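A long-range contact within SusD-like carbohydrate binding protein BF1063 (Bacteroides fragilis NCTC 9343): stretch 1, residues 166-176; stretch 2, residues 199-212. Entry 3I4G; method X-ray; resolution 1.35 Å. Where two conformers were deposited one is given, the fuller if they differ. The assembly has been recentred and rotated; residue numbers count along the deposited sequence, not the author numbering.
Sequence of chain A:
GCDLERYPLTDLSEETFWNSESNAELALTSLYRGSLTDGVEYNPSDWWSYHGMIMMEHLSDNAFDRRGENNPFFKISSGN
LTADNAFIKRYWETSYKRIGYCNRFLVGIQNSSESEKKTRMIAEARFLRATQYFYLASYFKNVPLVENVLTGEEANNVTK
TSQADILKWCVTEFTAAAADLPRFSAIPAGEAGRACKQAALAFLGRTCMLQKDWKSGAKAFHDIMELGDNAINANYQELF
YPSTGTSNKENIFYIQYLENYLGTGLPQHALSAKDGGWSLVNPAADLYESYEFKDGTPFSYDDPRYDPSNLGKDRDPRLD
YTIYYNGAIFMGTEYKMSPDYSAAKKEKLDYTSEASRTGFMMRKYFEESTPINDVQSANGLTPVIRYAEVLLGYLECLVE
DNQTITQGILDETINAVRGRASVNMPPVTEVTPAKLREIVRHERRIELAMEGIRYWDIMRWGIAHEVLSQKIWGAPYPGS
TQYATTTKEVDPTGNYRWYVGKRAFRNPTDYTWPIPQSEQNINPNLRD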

# COMPACT_ATOMS: atom_id res chain seq x y z
N ILE A 166 14.97 15.49 -6.85
CA ILE A 166 14.00 15.35 -5.76
C ILE A 166 14.40 14.18 -4.84
O ILE A 166 14.36 14.30 -3.61
CB ILE A 166 12.59 15.15 -6.27
CG1 ILE A 166 12.11 16.39 -7.05
CG2 ILE A 166 11.63 14.87 -5.12
CD1 ILE A 166 10.87 16.18 -7.84
N LEU A 167 14.78 13.05 -5.43
CA LEU A 167 15.16 11.91 -4.62
C LEU A 167 16.42 12.20 -3.78
O LEU A 167 16.50 11.80 -2.62
CB LEU A 167 15.34 10.67 -5.49
CG LEU A 167 14.06 10.16 -6.15
CD1 LEU A 167 14.39 9.00 -7.09
CD2 LEU A 167 12.95 9.77 -5.12
N LYS A 168 17.39 12.92 -4.34
CA LYS A 168 18.57 13.31 -3.56
C LYS A 168 18.16 14.18 -2.37
O LYS A 168 18.72 14.06 -1.28
CB LYS A 168 19.59 14.06 -4.43
CG LYS A 168 20.33 13.18 -5.43
CD LYS A 168 21.32 14.00 -6.29
N TRP A 169 17.24 15.13 -2.60
CA TRP A 169 16.74 15.98 -1.54
C TRP A 169 16.01 15.13 -0.48
O TRP A 169 16.18 15.35 0.73
CB TRP A 169 15.83 17.07 -2.16
CG TRP A 169 15.23 18.06 -1.23
CD1 TRP A 169 15.72 19.27 -0.91
CD2 TRP A 169 13.97 17.94 -0.58
NE1 TRP A 169 14.85 19.91 -0.07
CE2 TRP A 169 13.76 19.11 0.14
CE3 TRP A 169 12.99 16.95 -0.57
CZ2 TRP A 169 12.62 19.32 0.90
CZ3 TRP A 169 11.85 17.15 0.20
CH2 TRP A 169 11.68 18.34 0.92
N CYS A 170 15.22 14.17 -0.93
CA CYS A 170 14.51 13.29 0.01
C CYS A 170 15.50 12.51 0.87
O CYS A 170 15.27 12.32 2.05
CB CYS A 170 13.60 12.32 -0.71
SG CYS A 170 12.07 13.04 -1.38
N VAL A 171 16.61 12.05 0.29
CA VAL A 171 17.63 11.38 1.10
C VAL A 171 18.11 12.29 2.23
O VAL A 171 18.16 11.90 3.40
CB VAL A 171 18.82 10.92 0.23
CG1 VAL A 171 20.03 10.57 1.09
CG2 VAL A 171 18.39 9.74 -0.67
N THR A 172 18.44 13.54 1.89
CA THR A 172 18.91 14.49 2.89
C THR A 172 17.85 14.71 3.95
O THR A 172 18.15 14.70 5.16
CB THR A 172 19.28 15.81 2.22
OG1 THR A 172 20.30 15.56 1.24
CG2 THR A 172 19.75 16.85 3.27
N GLU A 173 16.62 14.93 3.54
CA GLU A 173 15.54 15.21 4.48
C GLU A 173 15.19 14.03 5.38
O GLU A 173 15.00 14.20 6.59
CB GLU A 173 14.30 15.65 3.69
CG GLU A 173 14.44 17.01 3.02
CD GLU A 173 14.63 18.14 4.00
OE1 GLU A 173 13.72 18.36 4.83
OE2 GLU A 173 15.69 18.85 3.93
N PHE A 174 15.07 12.83 4.83
CA PHE A 174 14.76 11.66 5.67
C PHE A 174 15.90 11.36 6.62
O PHE A 174 15.66 10.95 7.77
CB PHE A 174 14.46 10.41 4.84
CG PHE A 174 13.12 10.44 4.14
CD1 PHE A 174 11.95 10.69 4.83
CD2 PHE A 174 13.03 10.17 2.79
CE1 PHE A 174 10.73 10.73 4.20
CE2 PHE A 174 11.80 10.19 2.16
CZ PHE A 174 10.67 10.48 2.87
N THR A 175 17.15 11.58 6.17
CA THR A 175 18.29 11.34 7.04
C THR A 175 18.30 12.32 8.24
O THR A 175 18.48 11.92 9.39
CB THR A 175 19.60 11.48 6.25
OG1 THR A 175 19.62 10.50 5.21
CG2 THR A 175 20.83 11.28 7.15
N ALA A 176 18.06 13.59 7.94
CA ALA A 176 17.99 14.62 8.97
C ALA A 176 16.81 14.42 9.91
O ALA A 176 16.91 14.60 11.13
CB ALA A 176 17.92 15.99 8.32
N ALA A 199 10.76 4.94 11.09
CA ALA A 199 9.85 5.31 9.98
C ALA A 199 10.60 6.15 8.95
O ALA A 199 10.50 5.90 7.73
CB ALA A 199 8.60 6.06 10.51
N ALA A 200 11.36 7.13 9.42
CA ALA A 200 12.15 7.93 8.50
C ALA A 200 13.22 7.10 7.79
O ALA A 200 13.46 7.28 6.60
CB ALA A 200 12.76 9.16 9.24
N LEU A 201 13.89 6.18 8.51
CA LEU A 201 14.87 5.32 7.87
C LEU A 201 14.23 4.38 6.83
O LEU A 201 14.88 4.05 5.82
CB LEU A 201 15.66 4.48 8.91
CG LEU A 201 16.55 5.23 9.86
CD1 LEU A 201 17.03 4.33 11.00
CD2 LEU A 201 17.72 5.77 9.06
N ALA A 202 12.99 3.93 7.04
CA ALA A 202 12.34 3.05 6.08
C ALA A 202 12.03 3.81 4.81
O ALA A 202 12.22 3.30 3.71
CB ALA A 202 11.09 2.45 6.68
N PHE A 203 11.55 5.06 4.94
CA PHE A 203 11.35 5.87 3.75
C PHE A 203 12.66 6.25 3.08
O PHE A 203 12.71 6.33 1.85
CB PHE A 203 10.50 7.11 4.06
CG PHE A 203 9.04 6.82 4.02
CD1 PHE A 203 8.36 6.93 2.82
CD2 PHE A 203 8.33 6.41 5.13
CE1 PHE A 203 7.00 6.65 2.72
CE2 PHE A 203 6.96 6.14 5.04
CZ PHE A 203 6.32 6.22 3.83
N LEU A 204 13.71 6.45 3.86
CA LEU A 204 15.04 6.62 3.28
C LEU A 204 15.40 5.41 2.43
O LEU A 204 15.88 5.55 1.30
CB LEU A 204 16.09 6.80 4.38
CG LEU A 204 17.54 6.89 3.97
CD1 LEU A 204 17.76 8.06 3.00
CD2 LEU A 204 18.43 7.04 5.20
N GLY A 205 15.24 4.22 2.98
CA GLY A 205 15.51 3.01 2.21
C GLY A 205 14.69 2.90 0.96
O GLY A 205 15.23 2.55 -0.10
N ARG A 206 13.39 3.20 1.01
CA ARG A 206 12.59 3.15 -0.19
C ARG A 206 13.07 4.20 -1.21
O ARG A 206 13.07 3.93 -2.43
CB ARG A 206 11.09 3.42 0.10
CG ARG A 206 10.31 2.33 0.81
CD ARG A 206 8.86 2.74 0.85
NE ARG A 206 7.97 1.70 1.35
CZ ARG A 206 6.67 1.86 1.35
NH1 ARG A 206 6.14 3.03 0.97
NH2 ARG A 206 5.89 0.89 1.77
N THR A 207 13.46 5.37 -0.74
CA THR A 207 13.99 6.42 -1.64
C THR A 207 15.22 5.90 -2.35
O THR A 207 15.37 6.04 -3.56
CB THR A 207 14.30 7.68 -0.85
OG1 THR A 207 13.10 8.19 -0.28
CG2 THR A 207 14.94 8.77 -1.74
N CYS A 208 16.13 5.27 -1.61
CA CYS A 208 17.33 4.74 -2.23
C CYS A 208 17.03 3.65 -3.26
O CYS A 208 17.71 3.54 -4.28
CB CYS A 208 18.29 4.20 -1.17
SG CYS A 208 19.02 5.39 -0.03
N MSE A 209 16.03 2.81 -3.01
CA MSE A 209 15.70 1.79 -4.00
C MSE A 209 15.17 2.46 -5.29
O MSE A 209 15.41 1.98 -6.38
CB MSE A 209 14.71 0.74 -3.45
CG MSE A 209 15.28 -0.10 -2.28
SE MSE A 209 14.23 -1.73 -1.96
CE MSE A 209 12.49 -0.95 -1.95
N LEU A 210 14.43 3.57 -5.17
CA LEU A 210 13.99 4.28 -6.36
C LEU A 210 15.15 4.85 -7.16
O LEU A 210 15.11 4.93 -8.39
CB LEU A 210 13.04 5.44 -6.00
CG LEU A 210 11.64 5.11 -5.59
CD1 LEU A 210 10.92 6.43 -5.25
CD2 LEU A 210 10.92 4.34 -6.72
N GLN A 211 16.18 5.31 -6.45
CA GLN A 211 17.40 5.79 -7.08
C GLN A 211 18.30 4.69 -7.63
O GLN A 211 19.27 4.97 -8.32
CB GLN A 211 18.26 6.50 -6.05
CG GLN A 211 17.66 7.75 -5.39
CD GLN A 211 18.61 8.30 -4.36
OE1 GLN A 211 18.92 7.62 -3.37
NE2 GLN A 211 19.09 9.52 -4.58
N LYS A 212 17.95 3.45 -7.28
CA LYS A 212 18.73 2.27 -7.56
C LYS A 212 20.12 2.41 -6.87
O LYS A 212 21.11 1.85 -7.34
CB LYS A 212 18.77 1.97 -9.08
CG LYS A 212 17.36 1.65 -9.68
CD LYS A 212 17.39 1.28 -11.19
CE LYS A 212 16.05 0.79 -11.69
NZ LYS A 212 14.95 1.80 -11.65

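Segments of two nearly antiparallel helices of the SusD-like protein BF1063, in residues 166-176 and 199-212, pack side by side with their axes 8.5 Å apart at closest approach and their N-to-C directions at 162°. Together they bury 581 Å², and no hydrogen bond crosses between the modelled atoms; the contact rests on the fit of side chains. The register is set by Phe174 beside Ala200, with CA atoms 5.4 Å apart, and by Leu167 beside Thr207, with CA atoms 6.4 Å apart.

Phe174 covers the most surface. Its CA-to-CB bond points toward the second helix, and with chi1 at -73° (m) the ring enters a hole formed by Ala200, Phe203, Leu204 and Thr207. Over one face of the ring lies CB of Phe203, 3.7 Å from the ring centroid and 16° off the normal, a CH-pi contact; the closest atoms of the pair are Phe174 CZ and Phe203 CB, at 3.6 Å. The Phe203 ring itself leads away from the first helix, so the two aromatic planes, inclined at 30° with centroids 5.8 Å apart, are slid past each other and barely overlap. At the edge of the Phe174 ring, CE2 lies 3.4 Å from Thr207 OG1. The small methyl of Ala200 fits where the CA atoms are closest; Ala200 CB lies 3.7 Å from Phe174 O.

Leu167, also buried and pointing toward the other helix, extends the contact past Thr207. In its chi1 m, chi2 t conformation, Leu167 CD2 lies 3.9 Å from Leu210 CD1, while Leu167 CB packs 3.7 Å from Gln211 CG. Gln211 is partly exposed, as befits a polar side chain whose aliphatic portion can cover Leu167; its OE1 also lies 3.5 Å from Val171 CG2. Lys212, with positive phi (60°), follows in a Schellman motif.

Leu204 covers the next largest share. Its CA-to-CB bond points sideways, but chi1 t and chi2 p bring the end of its side chain nearer the first helix. Leu204 CB lies 4.0 Å from Phe174 CB, and Val171 and Leu204 form a further apolar pair, with Val171 CG1 3.9 Å from Leu204 CD1. Leu204 CD2 lies 3.7 Å from OG1 of exposed Thr175, whose hydroxyl donates to Val171 O at 2.7 Å within its own helix.

Thr207 is the reciprocal knob to Phe174, set among Leu167, Cys170, Val171 and Phe174. In rotamer m (chi1 -63°), its hydroxyl turns back to its own helix, where Thr207 OG1 donates to Phe203 O at 2.9 Å. The buried polar group is thereby satisfied without a partner across the interface, and the methyl is left for packing: Thr207 CG2 lies 3.5 Å from Leu167 O, 3.7 Å from Val171 CG2 and 3.9 Å from Cys170 CB. A short beta-branched residue thus serves both needs.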